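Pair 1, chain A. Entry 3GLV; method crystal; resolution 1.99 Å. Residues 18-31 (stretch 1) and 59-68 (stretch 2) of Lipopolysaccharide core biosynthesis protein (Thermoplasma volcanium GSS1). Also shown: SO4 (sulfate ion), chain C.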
# COMPACT_ATOMS: atom_id res chain seq x y z
N HIS A 18 0.26 -6.23 7.92
CA HIS A 18 -0.51 -6.62 6.83
C HIS A 18 0.44 -6.99 5.69
O HIS A 18 0.25 -7.99 5.01
CB HIS A 18 -1.41 -5.47 6.34
CG HIS A 18 -2.48 -5.09 7.29
ND1 HIS A 18 -2.73 -3.78 7.62
CD2 HIS A 18 -3.42 -5.84 7.94
CE1 HIS A 18 -3.76 -3.74 8.46
NE2 HIS A 18 -4.21 -4.97 8.65
N ILE A 19 1.42 -6.14 5.41
CA ILE A 19 2.36 -6.40 4.34
C ILE A 19 3.04 -7.76 4.55
O ILE A 19 3.21 -8.53 3.58
CB ILE A 19 3.45 -5.32 4.27
CG1 ILE A 19 2.85 -3.93 3.95
CG2 ILE A 19 4.53 -5.70 3.22
CD1 ILE A 19 1.87 -3.96 2.70
N HIS A 20 3.44 -8.08 5.79
CA HIS A 20 4.12 -9.39 6.00
C HIS A 20 3.11 -10.52 5.69
O HIS A 20 3.46 -11.49 5.02
CB HIS A 20 4.66 -9.51 7.39
CG HIS A 20 5.17 -10.88 7.77
ND1 HIS A 20 6.46 -11.30 7.49
CD2 HIS A 20 4.63 -11.84 8.57
CE1 HIS A 20 6.64 -12.50 8.02
NE2 HIS A 20 5.56 -12.85 8.70
N TYR A 21 1.87 -10.41 6.12
CA TYR A 21 0.87 -11.43 5.85
C TYR A 21 0.65 -11.63 4.37
O TYR A 21 0.73 -12.72 3.91
CB TYR A 21 -0.44 -11.10 6.57
CG TYR A 21 -1.64 -11.99 6.25
CD1 TYR A 21 -1.63 -13.33 6.52
CD2 TYR A 21 -2.78 -11.46 5.73
CE1 TYR A 21 -2.71 -14.09 6.26
CE2 TYR A 21 -3.85 -12.21 5.47
CZ TYR A 21 -3.82 -13.52 5.73
OH TYR A 21 -4.92 -14.24 5.45
N LEU A 22 0.41 -10.55 3.65
CA LEU A 22 0.18 -10.61 2.23
C LEU A 22 1.41 -11.09 1.45
O LEU A 22 1.31 -11.98 0.67
CB LEU A 22 -0.33 -9.27 1.73
CG LEU A 22 -1.65 -8.79 2.30
CD1 LEU A 22 -2.14 -7.51 1.67
CD2 LEU A 22 -2.68 -9.87 2.15
N LYS A 23 2.57 -10.52 1.70
CA LYS A 23 3.79 -10.88 1.01
C LYS A 23 4.16 -12.33 1.20
O LYS A 23 4.58 -13.01 0.22
CB LYS A 23 4.94 -9.97 1.40
CG LYS A 23 6.22 -10.28 0.72
CD LYS A 23 7.35 -9.22 1.03
CE LYS A 23 7.05 -7.83 0.42
NZ LYS A 23 8.29 -7.02 0.57
N GLU A 24 4.02 -12.82 2.43
CA GLU A 24 4.39 -14.22 2.68
C GLU A 24 3.32 -15.13 2.04
O GLU A 24 3.66 -16.18 1.54
CB GLU A 24 4.54 -14.51 4.16
CG GLU A 24 5.70 -13.79 4.82
CD GLU A 24 7.04 -14.09 4.17
OE1 GLU A 24 7.52 -15.22 4.28
OE2 GLU A 24 7.61 -13.19 3.54
N SER A 25 2.05 -14.69 1.99
CA SER A 25 1.04 -15.48 1.36
C SER A 25 1.37 -15.62 -0.12
O SER A 25 1.25 -16.70 -0.66
CB SER A 25 -0.36 -14.93 1.58
OG SER A 25 -0.70 -14.89 2.97
N LYS A 26 1.77 -14.51 -0.77
CA LYS A 26 2.06 -14.52 -2.20
C LYS A 26 3.19 -15.49 -2.52
O LYS A 26 3.16 -16.21 -3.51
CB LYS A 26 2.39 -13.13 -2.69
CG LYS A 26 2.84 -13.03 -4.18
CD LYS A 26 1.82 -13.56 -5.17
CE LYS A 26 2.26 -13.28 -6.62
NZ LYS A 26 1.64 -12.10 -7.19
N LYS A 27 4.16 -15.57 -1.61
CA LYS A 27 5.31 -16.43 -1.81
C LYS A 27 4.89 -17.89 -1.98
O LYS A 27 5.68 -18.69 -2.49
CB LYS A 27 6.30 -16.36 -0.65
CG LYS A 27 7.12 -15.10 -0.64
CD LYS A 27 8.09 -15.07 0.50
CE LYS A 27 8.89 -13.79 0.45
NZ LYS A 27 9.58 -13.54 1.76
N LEU A 28 3.69 -18.25 -1.51
CA LEU A 28 3.33 -19.67 -1.49
C LEU A 28 2.71 -20.13 -2.83
O LEU A 28 2.46 -21.32 -3.03
CB LEU A 28 2.38 -19.99 -0.31
CG LEU A 28 2.81 -19.84 1.15
CD1 LEU A 28 1.54 -19.80 2.05
CD2 LEU A 28 3.81 -20.90 1.62
N GLY A 29 2.44 -19.21 -3.74
CA GLY A 29 1.81 -19.59 -4.99
C GLY A 29 2.09 -18.60 -6.11
O GLY A 29 3.14 -17.95 -6.13
N ASP A 30 1.14 -18.49 -7.04
CA ASP A 30 1.30 -17.68 -8.24
C ASP A 30 0.31 -16.57 -8.36
O ASP A 30 0.54 -15.60 -9.09
CB ASP A 30 1.09 -18.62 -9.44
CG ASP A 30 2.11 -19.71 -9.47
OD1 ASP A 30 3.28 -19.34 -9.69
OD2 ASP A 30 1.77 -20.90 -9.25
N GLU A 31 -0.84 -16.72 -7.72
CA GLU A 31 -1.85 -15.69 -7.71
C GLU A 31 -2.31 -15.49 -6.24
O GLU A 31 -2.69 -16.41 -5.59
CB GLU A 31 -3.02 -16.14 -8.57
CG GLU A 31 -4.16 -15.15 -8.68
CD GLU A 31 -5.41 -15.76 -9.23
OE1 GLU A 31 -5.63 -16.96 -9.02
OE2 GLU A 31 -6.22 -15.03 -9.81
N LEU A 59 -7.56 0.25 -1.89
CA LEU A 59 -6.20 0.43 -1.44
C LEU A 59 -5.46 -0.89 -1.48
O LEU A 59 -4.35 -0.94 -2.04
CB LEU A 59 -6.12 1.05 -0.05
CG LEU A 59 -4.82 1.66 0.38
CD1 LEU A 59 -4.20 2.69 -0.63
CD2 LEU A 59 -4.99 2.28 1.81
N ILE A 60 -6.04 -1.95 -0.93
CA ILE A 60 -5.39 -3.30 -0.98
C ILE A 60 -4.98 -3.70 -2.42
O ILE A 60 -3.93 -4.28 -2.66
CB ILE A 60 -6.33 -4.38 -0.36
CG1 ILE A 60 -6.07 -4.50 1.13
CG2 ILE A 60 -6.15 -5.76 -1.00
CD1 ILE A 60 -4.66 -4.98 1.45
N SER A 61 -5.81 -3.33 -3.40
CA SER A 61 -5.59 -3.66 -4.81
C SER A 61 -4.34 -2.95 -5.38
O SER A 61 -3.88 -3.28 -6.49
CB SER A 61 -6.79 -3.19 -5.66
OG SER A 61 -7.88 -4.03 -5.27
N GLU A 62 -3.83 -1.96 -4.67
CA GLU A 62 -2.70 -1.19 -5.18
C GLU A 62 -1.37 -1.78 -4.77
O GLU A 62 -0.32 -1.25 -5.18
CB GLU A 62 -2.81 0.29 -4.73
CG GLU A 62 -4.00 1.05 -5.38
CD GLU A 62 -3.83 1.30 -6.86
OE1 GLU A 62 -2.66 1.35 -7.32
OE2 GLU A 62 -4.86 1.50 -7.55
N LEU A 63 -1.39 -2.85 -3.97
CA LEU A 63 -0.15 -3.50 -3.55
C LEU A 63 0.45 -4.44 -4.57
O LEU A 63 -0.24 -5.28 -5.17
CB LEU A 63 -0.35 -4.28 -2.26
CG LEU A 63 -0.83 -3.43 -1.09
CD1 LEU A 63 -1.27 -4.36 0.03
CD2 LEU A 63 0.26 -2.43 -0.67
N LYS A 64 1.77 -4.32 -4.75
CA LYS A 64 2.48 -5.14 -5.74
C LYS A 64 2.09 -6.61 -5.62
O LYS A 64 1.82 -7.24 -6.61
CB LYS A 64 4.03 -5.03 -5.57
CG LYS A 64 4.62 -3.68 -6.06
CD LYS A 64 6.18 -3.61 -5.89
CE LYS A 64 6.77 -2.20 -6.17
NZ LYS A 64 6.09 -1.41 -7.33
N VAL A 65 2.03 -7.12 -4.39
CA VAL A 65 1.89 -8.55 -4.19
C VAL A 65 0.46 -9.05 -4.38
O VAL A 65 0.26 -10.27 -4.46
CB VAL A 65 2.44 -9.01 -2.80
CG1 VAL A 65 3.91 -8.62 -2.67
CG2 VAL A 65 1.61 -8.49 -1.66
N VAL A 66 -0.52 -8.15 -4.54
CA VAL A 66 -1.89 -8.54 -4.66
C VAL A 66 -2.32 -8.62 -6.12
O VAL A 66 -2.36 -7.61 -6.87
CB VAL A 66 -2.87 -7.58 -3.86
CG1 VAL A 66 -4.31 -8.00 -4.05
CG2 VAL A 66 -2.51 -7.50 -2.40
N ASP A 67 -2.73 -9.82 -6.52
CA ASP A 67 -3.22 -9.99 -7.91
C ASP A 67 -4.67 -9.59 -8.04
O ASP A 67 -5.00 -8.88 -8.98
CB ASP A 67 -2.95 -11.39 -8.38
CG ASP A 67 -1.48 -11.68 -8.40
OD1 ASP A 67 -0.79 -10.97 -9.16
OD2 ASP A 67 -0.99 -12.49 -7.59
N ARG A 68 -5.50 -9.99 -7.08
CA ARG A 68 -6.94 -9.69 -7.12
C ARG A 68 -7.49 -9.48 -5.73
O ARG A 68 -7.10 -10.18 -4.78
CB ARG A 68 -7.74 -10.84 -7.75
CG ARG A 68 -7.80 -10.73 -9.25
CD ARG A 68 -8.52 -11.94 -9.86
NE ARG A 68 -9.85 -12.07 -9.29
CZ ARG A 68 -10.35 -13.18 -8.73
NH1 ARG A 68 -9.64 -14.31 -8.65
NH2 ARG A 68 -11.59 -13.15 -8.25
S SO4 C . -7.07 -7.30 9.83
O1 SO4 C . -7.45 -6.84 11.17
O2 SO4 C . -8.16 -8.15 9.34
O3 SO4 C . -7.01 -6.15 8.90
O4 SO4 C . -5.84 -8.06 10.07
O HOH W 1 2.01 -12.49 -9.71

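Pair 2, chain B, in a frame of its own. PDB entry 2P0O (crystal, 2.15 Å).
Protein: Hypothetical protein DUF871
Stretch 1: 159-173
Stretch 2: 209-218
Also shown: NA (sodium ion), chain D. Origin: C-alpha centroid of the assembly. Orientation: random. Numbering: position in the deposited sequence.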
# COMPACT_ATOMS: atom_id res chain seq x y z
N PHE B 159 -9.23 16.82 0.03
CA PHE B 159 -10.56 16.25 0.18
C PHE B 159 -10.48 14.94 0.95
O PHE B 159 -11.29 14.70 1.84
CB PHE B 159 -11.17 16.00 -1.21
CG PHE B 159 -12.39 15.10 -1.21
CD1 PHE B 159 -12.25 13.71 -1.25
CD2 PHE B 159 -13.67 15.64 -1.18
CE1 PHE B 159 -13.39 12.85 -1.27
CE2 PHE B 159 -14.81 14.81 -1.19
CZ PHE B 159 -14.67 13.42 -1.23
N PHE B 160 -9.52 14.11 0.59
CA PHE B 160 -9.27 12.84 1.26
C PHE B 160 -8.99 13.06 2.74
O PHE B 160 -9.63 12.41 3.58
CB PHE B 160 -8.10 12.17 0.54
CG PHE B 160 -7.62 10.84 1.12
CD1 PHE B 160 -8.30 9.66 0.84
CD2 PHE B 160 -6.44 10.77 1.84
CE1 PHE B 160 -7.84 8.42 1.28
CE2 PHE B 160 -5.95 9.53 2.31
CZ PHE B 160 -6.65 8.36 2.03
N ASN B 161 -8.07 13.98 3.06
CA ASN B 161 -7.70 14.25 4.45
C ASN B 161 -8.89 14.81 5.20
O ASN B 161 -9.16 14.42 6.34
CB ASN B 161 -6.56 15.26 4.52
CG ASN B 161 -5.22 14.64 4.22
OD1 ASN B 161 -5.09 13.42 4.09
ND2 ASN B 161 -4.20 15.48 4.13
N GLU B 162 -9.59 15.72 4.54
CA GLU B 162 -10.78 16.35 5.08
C GLU B 162 -11.84 15.32 5.41
O GLU B 162 -12.41 15.33 6.51
CB GLU B 162 -11.32 17.35 4.06
CG GLU B 162 -12.36 18.31 4.56
CD GLU B 162 -12.75 19.35 3.49
OE1 GLU B 162 -13.30 18.99 2.41
OE2 GLU B 162 -12.51 20.56 3.75
N LYS B 163 -12.09 14.41 4.47
CA LYS B 163 -13.10 13.38 4.62
C LYS B 163 -12.73 12.42 5.75
O LYS B 163 -13.55 12.13 6.61
CB LYS B 163 -13.27 12.63 3.29
CG LYS B 163 -14.39 11.59 3.22
CD LYS B 163 -15.77 12.17 3.48
CE LYS B 163 -16.36 12.85 2.26
NZ LYS B 163 -17.64 13.47 2.67
N ASN B 164 -11.49 11.96 5.75
CA ASN B 164 -11.04 10.98 6.71
C ASN B 164 -11.10 11.48 8.16
O ASN B 164 -11.50 10.73 9.06
CB ASN B 164 -9.63 10.47 6.35
CG ASN B 164 -9.59 9.73 5.01
OD1 ASN B 164 -10.63 9.32 4.47
ND2 ASN B 164 -8.39 9.58 4.46
N ARG B 165 -10.71 12.73 8.37
CA ARG B 165 -10.76 13.33 9.71
C ARG B 165 -12.18 13.33 10.24
O ARG B 165 -12.42 12.93 11.38
CB ARG B 165 -10.22 14.75 9.67
CG ARG B 165 -8.92 14.93 10.44
CD ARG B 165 -8.39 16.39 10.50
NE ARG B 165 -9.45 17.41 10.50
CZ ARG B 165 -10.01 17.92 11.60
NH1 ARG B 165 -9.65 17.52 12.81
NH2 ARG B 165 -10.96 18.84 11.47
N TRP B 166 -13.11 13.76 9.40
CA TRP B 166 -14.54 13.72 9.66
C TRP B 166 -14.99 12.30 9.98
O TRP B 166 -15.57 12.06 11.04
CB TRP B 166 -15.29 14.26 8.44
CG TRP B 166 -16.79 14.25 8.53
CD1 TRP B 166 -17.58 15.05 9.33
CD2 TRP B 166 -17.69 13.44 7.76
NE1 TRP B 166 -18.91 14.78 9.10
CE2 TRP B 166 -19.01 13.80 8.15
CE3 TRP B 166 -17.52 12.46 6.78
CZ2 TRP B 166 -20.14 13.19 7.59
CZ3 TRP B 166 -18.65 11.86 6.23
CH2 TRP B 166 -19.94 12.22 6.64
N LEU B 167 -14.69 11.37 9.07
CA LEU B 167 -15.04 9.96 9.27
C LEU B 167 -14.55 9.46 10.62
O LEU B 167 -15.32 8.87 11.37
CB LEU B 167 -14.53 9.06 8.12
CG LEU B 167 -15.16 9.29 6.74
CD1 LEU B 167 -14.33 8.66 5.61
CD2 LEU B 167 -16.61 8.83 6.66
N LYS B 168 -13.28 9.70 10.94
CA LYS B 168 -12.71 9.23 12.20
C LYS B 168 -13.34 9.92 13.41
O LYS B 168 -13.49 9.32 14.48
CB LYS B 168 -11.19 9.41 12.23
CG LYS B 168 -10.41 8.66 11.13
CD LYS B 168 -10.32 7.16 11.37
CE LYS B 168 -9.33 6.83 12.47
NZ LYS B 168 -9.62 5.51 13.08
N GLU B 169 -13.70 11.20 13.23
CA GLU B 169 -14.35 12.00 14.26
C GLU B 169 -15.72 11.42 14.57
O GLU B 169 -16.21 11.54 15.68
CB GLU B 169 -14.51 13.44 13.77
CG GLU B 169 -14.05 14.50 14.75
CD GLU B 169 -13.05 15.47 14.09
OE1 GLU B 169 -13.43 16.17 13.11
OE2 GLU B 169 -11.88 15.51 14.55
N LEU B 170 -16.32 10.78 13.56
CA LEU B 170 -17.61 10.10 13.69
C LEU B 170 -17.49 8.67 14.21
O LEU B 170 -18.49 7.96 14.26
CB LEU B 170 -18.37 10.10 12.35
CG LEU B 170 -18.86 11.40 11.71
CD1 LEU B 170 -19.56 11.10 10.40
CD2 LEU B 170 -19.78 12.21 12.63
N GLY B 171 -16.28 8.25 14.58
CA GLY B 171 -16.04 6.90 15.12
C GLY B 171 -15.75 5.76 14.15
O GLY B 171 -15.61 4.61 14.56
N LEU B 172 -15.63 6.07 12.85
CA LEU B 172 -15.50 5.03 11.81
C LEU B 172 -14.06 4.64 11.48
O LEU B 172 -13.13 5.39 11.78
CB LEU B 172 -16.23 5.50 10.55
CG LEU B 172 -17.65 6.02 10.78
CD1 LEU B 172 -18.16 6.77 9.56
CD2 LEU B 172 -18.58 4.88 11.13
N GLN B 173 -13.88 3.46 10.88
CA GLN B 173 -12.60 3.05 10.34
C GLN B 173 -12.50 3.53 8.88
O GLN B 173 -13.50 3.56 8.17
CB GLN B 173 -12.46 1.54 10.37
CG GLN B 173 -12.07 0.91 11.74
CD GLN B 173 -12.27 -0.60 11.74
OE1 GLN B 173 -13.40 -1.08 11.89
NE2 GLN B 173 -11.18 -1.35 11.57
N GLY B 209 3.11 5.09 2.78
CA GLY B 209 2.81 6.49 3.10
C GLY B 209 1.40 6.66 3.64
O GLY B 209 1.19 7.34 4.65
N LEU B 210 0.44 5.99 3.02
CA LEU B 210 -0.95 6.08 3.45
C LEU B 210 -1.14 5.51 4.85
O LEU B 210 -1.83 6.10 5.67
CB LEU B 210 -1.87 5.34 2.47
CG LEU B 210 -2.22 6.13 1.23
CD1 LEU B 210 -3.19 5.30 0.41
CD2 LEU B 210 -2.86 7.51 1.58
N MSE B 211 -0.49 4.39 5.11
CA MSE B 211 -0.58 3.73 6.40
C MSE B 211 -0.04 4.64 7.51
O MSE B 211 -0.54 4.61 8.64
CB MSE B 211 0.17 2.39 6.36
CG MSE B 211 -0.21 1.44 7.54
SE MSE B 211 -2.11 0.83 7.41
CE MSE B 211 -2.54 1.32 9.25
N ALA B 212 0.97 5.46 7.20
CA ALA B 212 1.52 6.37 8.21
C ALA B 212 0.54 7.50 8.52
O ALA B 212 0.65 8.17 9.54
CB ALA B 212 2.87 6.94 7.75
N ASP B 213 -0.44 7.72 7.65
CA ASP B 213 -1.37 8.82 7.89
C ASP B 213 -2.24 8.49 9.12
O ASP B 213 -2.80 7.39 9.19
CB ASP B 213 -2.23 9.09 6.67
CG ASP B 213 -3.12 10.29 6.85
OD1 ASP B 213 -2.72 11.39 6.38
OD2 ASP B 213 -4.19 10.17 7.47
N PRO B 214 -2.33 9.42 10.09
CA PRO B 214 -3.05 9.10 11.33
C PRO B 214 -4.55 8.87 11.14
O PRO B 214 -5.22 8.37 12.04
CB PRO B 214 -2.79 10.32 12.22
CG PRO B 214 -2.43 11.41 11.28
CD PRO B 214 -1.75 10.77 10.11
N TYR B 215 -5.07 9.21 9.96
CA TYR B 215 -6.50 9.04 9.69
C TYR B 215 -6.88 7.91 8.73
O TYR B 215 -8.03 7.81 8.32
CB TYR B 215 -7.10 10.36 9.20
CG TYR B 215 -6.91 11.45 10.21
CD1 TYR B 215 -7.69 11.49 11.38
CD2 TYR B 215 -5.94 12.43 10.03
CE1 TYR B 215 -7.50 12.49 12.34
CE2 TYR B 215 -5.75 13.44 10.99
CZ TYR B 215 -6.53 13.46 12.13
OH TYR B 215 -6.35 14.46 13.06
N VAL B 216 -5.90 7.08 8.36
CA VAL B 216 -6.15 5.91 7.52
C VAL B 216 -5.92 4.68 8.39
O VAL B 216 -4.89 4.58 9.09
CB VAL B 216 -5.22 5.87 6.29
CG1 VAL B 216 -5.44 4.59 5.46
CG2 VAL B 216 -5.39 7.15 5.45
N ASP B 217 -6.82 3.72 8.34
CA ASP B 217 -6.64 2.54 9.17
C ASP B 217 -6.14 1.35 8.36
O ASP B 217 -5.46 0.47 8.90
CB ASP B 217 -7.93 2.21 9.92
CG ASP B 217 -8.37 3.36 10.82
OD1 ASP B 217 -7.68 3.62 11.83
OD2 ASP B 217 -9.38 4.01 10.50
N ALA B 218 -6.43 1.35 7.06
CA ALA B 218 -6.09 0.20 6.22
C ALA B 218 -5.82 0.58 4.78
O ALA B 218 -6.42 1.53 4.25
CB ALA B 218 -7.17 -0.86 6.31
NA NA D . -2.57 5.20 9.75
O HOH W 2 -6.12 11.23 5.78
O HOH W 3 -3.03 11.80 3.54

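The two pairs differ most sharply at the middle of the helix, where L22(A) of pair 1 superposes on N164(B) of pair 2. In pair 1 this position is the centre of an apolar cluster: L22(A) CD1 lies 3.6 Å from I60(A) CD1, 3.7 Å from L63(A) CD1 and 4.1 Å from V66(A) CG2, while L22(A) CB lies 4.0 Å from V65(A) CG2. In pair 2 the same site is polar and hydrated. Water 2 accepts from N164(B) ND2 (3.1 Å) and donates to N161(B) OD1 (3.0 Å) and D213(B) OD2 (2.8 Å). Water 3 links N161(B) OD1 (2.7 Å) to D213(B) OD1 (2.9 Å). The matched positions in pair 1 are I19(A) and L63(A), whose CD1 and CD2 atoms, respectively, meet directly at 4.0 Å. Leucine and isoleucine thus fill by direct contact a region that asparagine and aspartate join through water, the closest approach of N161(B) OD1 to D213(B) OD1 being 3.9 Å.

The backbone beneath these differences is shared, with an RMSD of 1.0 Å over 14 central residues. In each pair a helix packs against a segment that leaves its own helix and passes through a type I turn, L63(A) to V66(A) or D213(B) to V216(B), closed by V66(A) N to L63(A) O at 3.0 Å or V216(B) N to D213(B) O at 3.2 Å. In pair 2 the turn carries two further features: the side chain of D213(B) accepts through OD2 from Y215(B) N at 2.8 Å, and a sodium ion is bound by the carbonyl oxygens of M211(B), D213(B) and V216(B) at 2.4, 2.3 and 2.5 Å.

The valines V66(A) and V216(B) coincide, both with chi1 in t, and both touch the matched helix position: V66(A) CG2 meets L22(A) CD1, and V216(B) CG2 lies 4.0 Å from N164(B) ND2. V216(B) CG2 additionally packs 3.8 Å from F160(B) CZ. That phenylalanine also reaches L210(B), CE2 to CD2 at 3.8 Å, so the apolar contact of pair 2 is made one residue before N161(B) on the helix.

At the third position of the turn, V65(A) matches Y215(B), and both touch the same three helix positions. The valine does so with its short side chain, V65(A) CG2 4.0 Å from L22(A) CB and from K23(A) N, and V65(A) CB 4.1 Å from K26(A) CB. The tyrosine lies against N164(B), CB to CB at 3.8 Å, and uses its ring for the other two: R165(B) places CG over one face, 3.4 Å from the centroid, in a CH-pi contact, and K168(B) CG lies at the ring edge, 3.9 Å from Y215(B) CD1.

One polar solution is common to both. K26(A) and K168(B) superpose, as do D67(A) and D217(B), and each lysine-aspartate pair forms a salt bridge with hydrogen bonding. K26(A) NZ binds D67(A) OD2 at 2.7 Å, and water 1 accepts from the same NZ (2.6 Å) and donates to D67(A) OD1 (3.2 Å). K168(B) NZ instead donates directly to both D217(B) OD1 and OD2, each at 3.0 Å. The lysines arrive by different rotamers, chi1 t in K26(A) and m in K168(B), yet their side-chain centres lie only 1.0 Å apart.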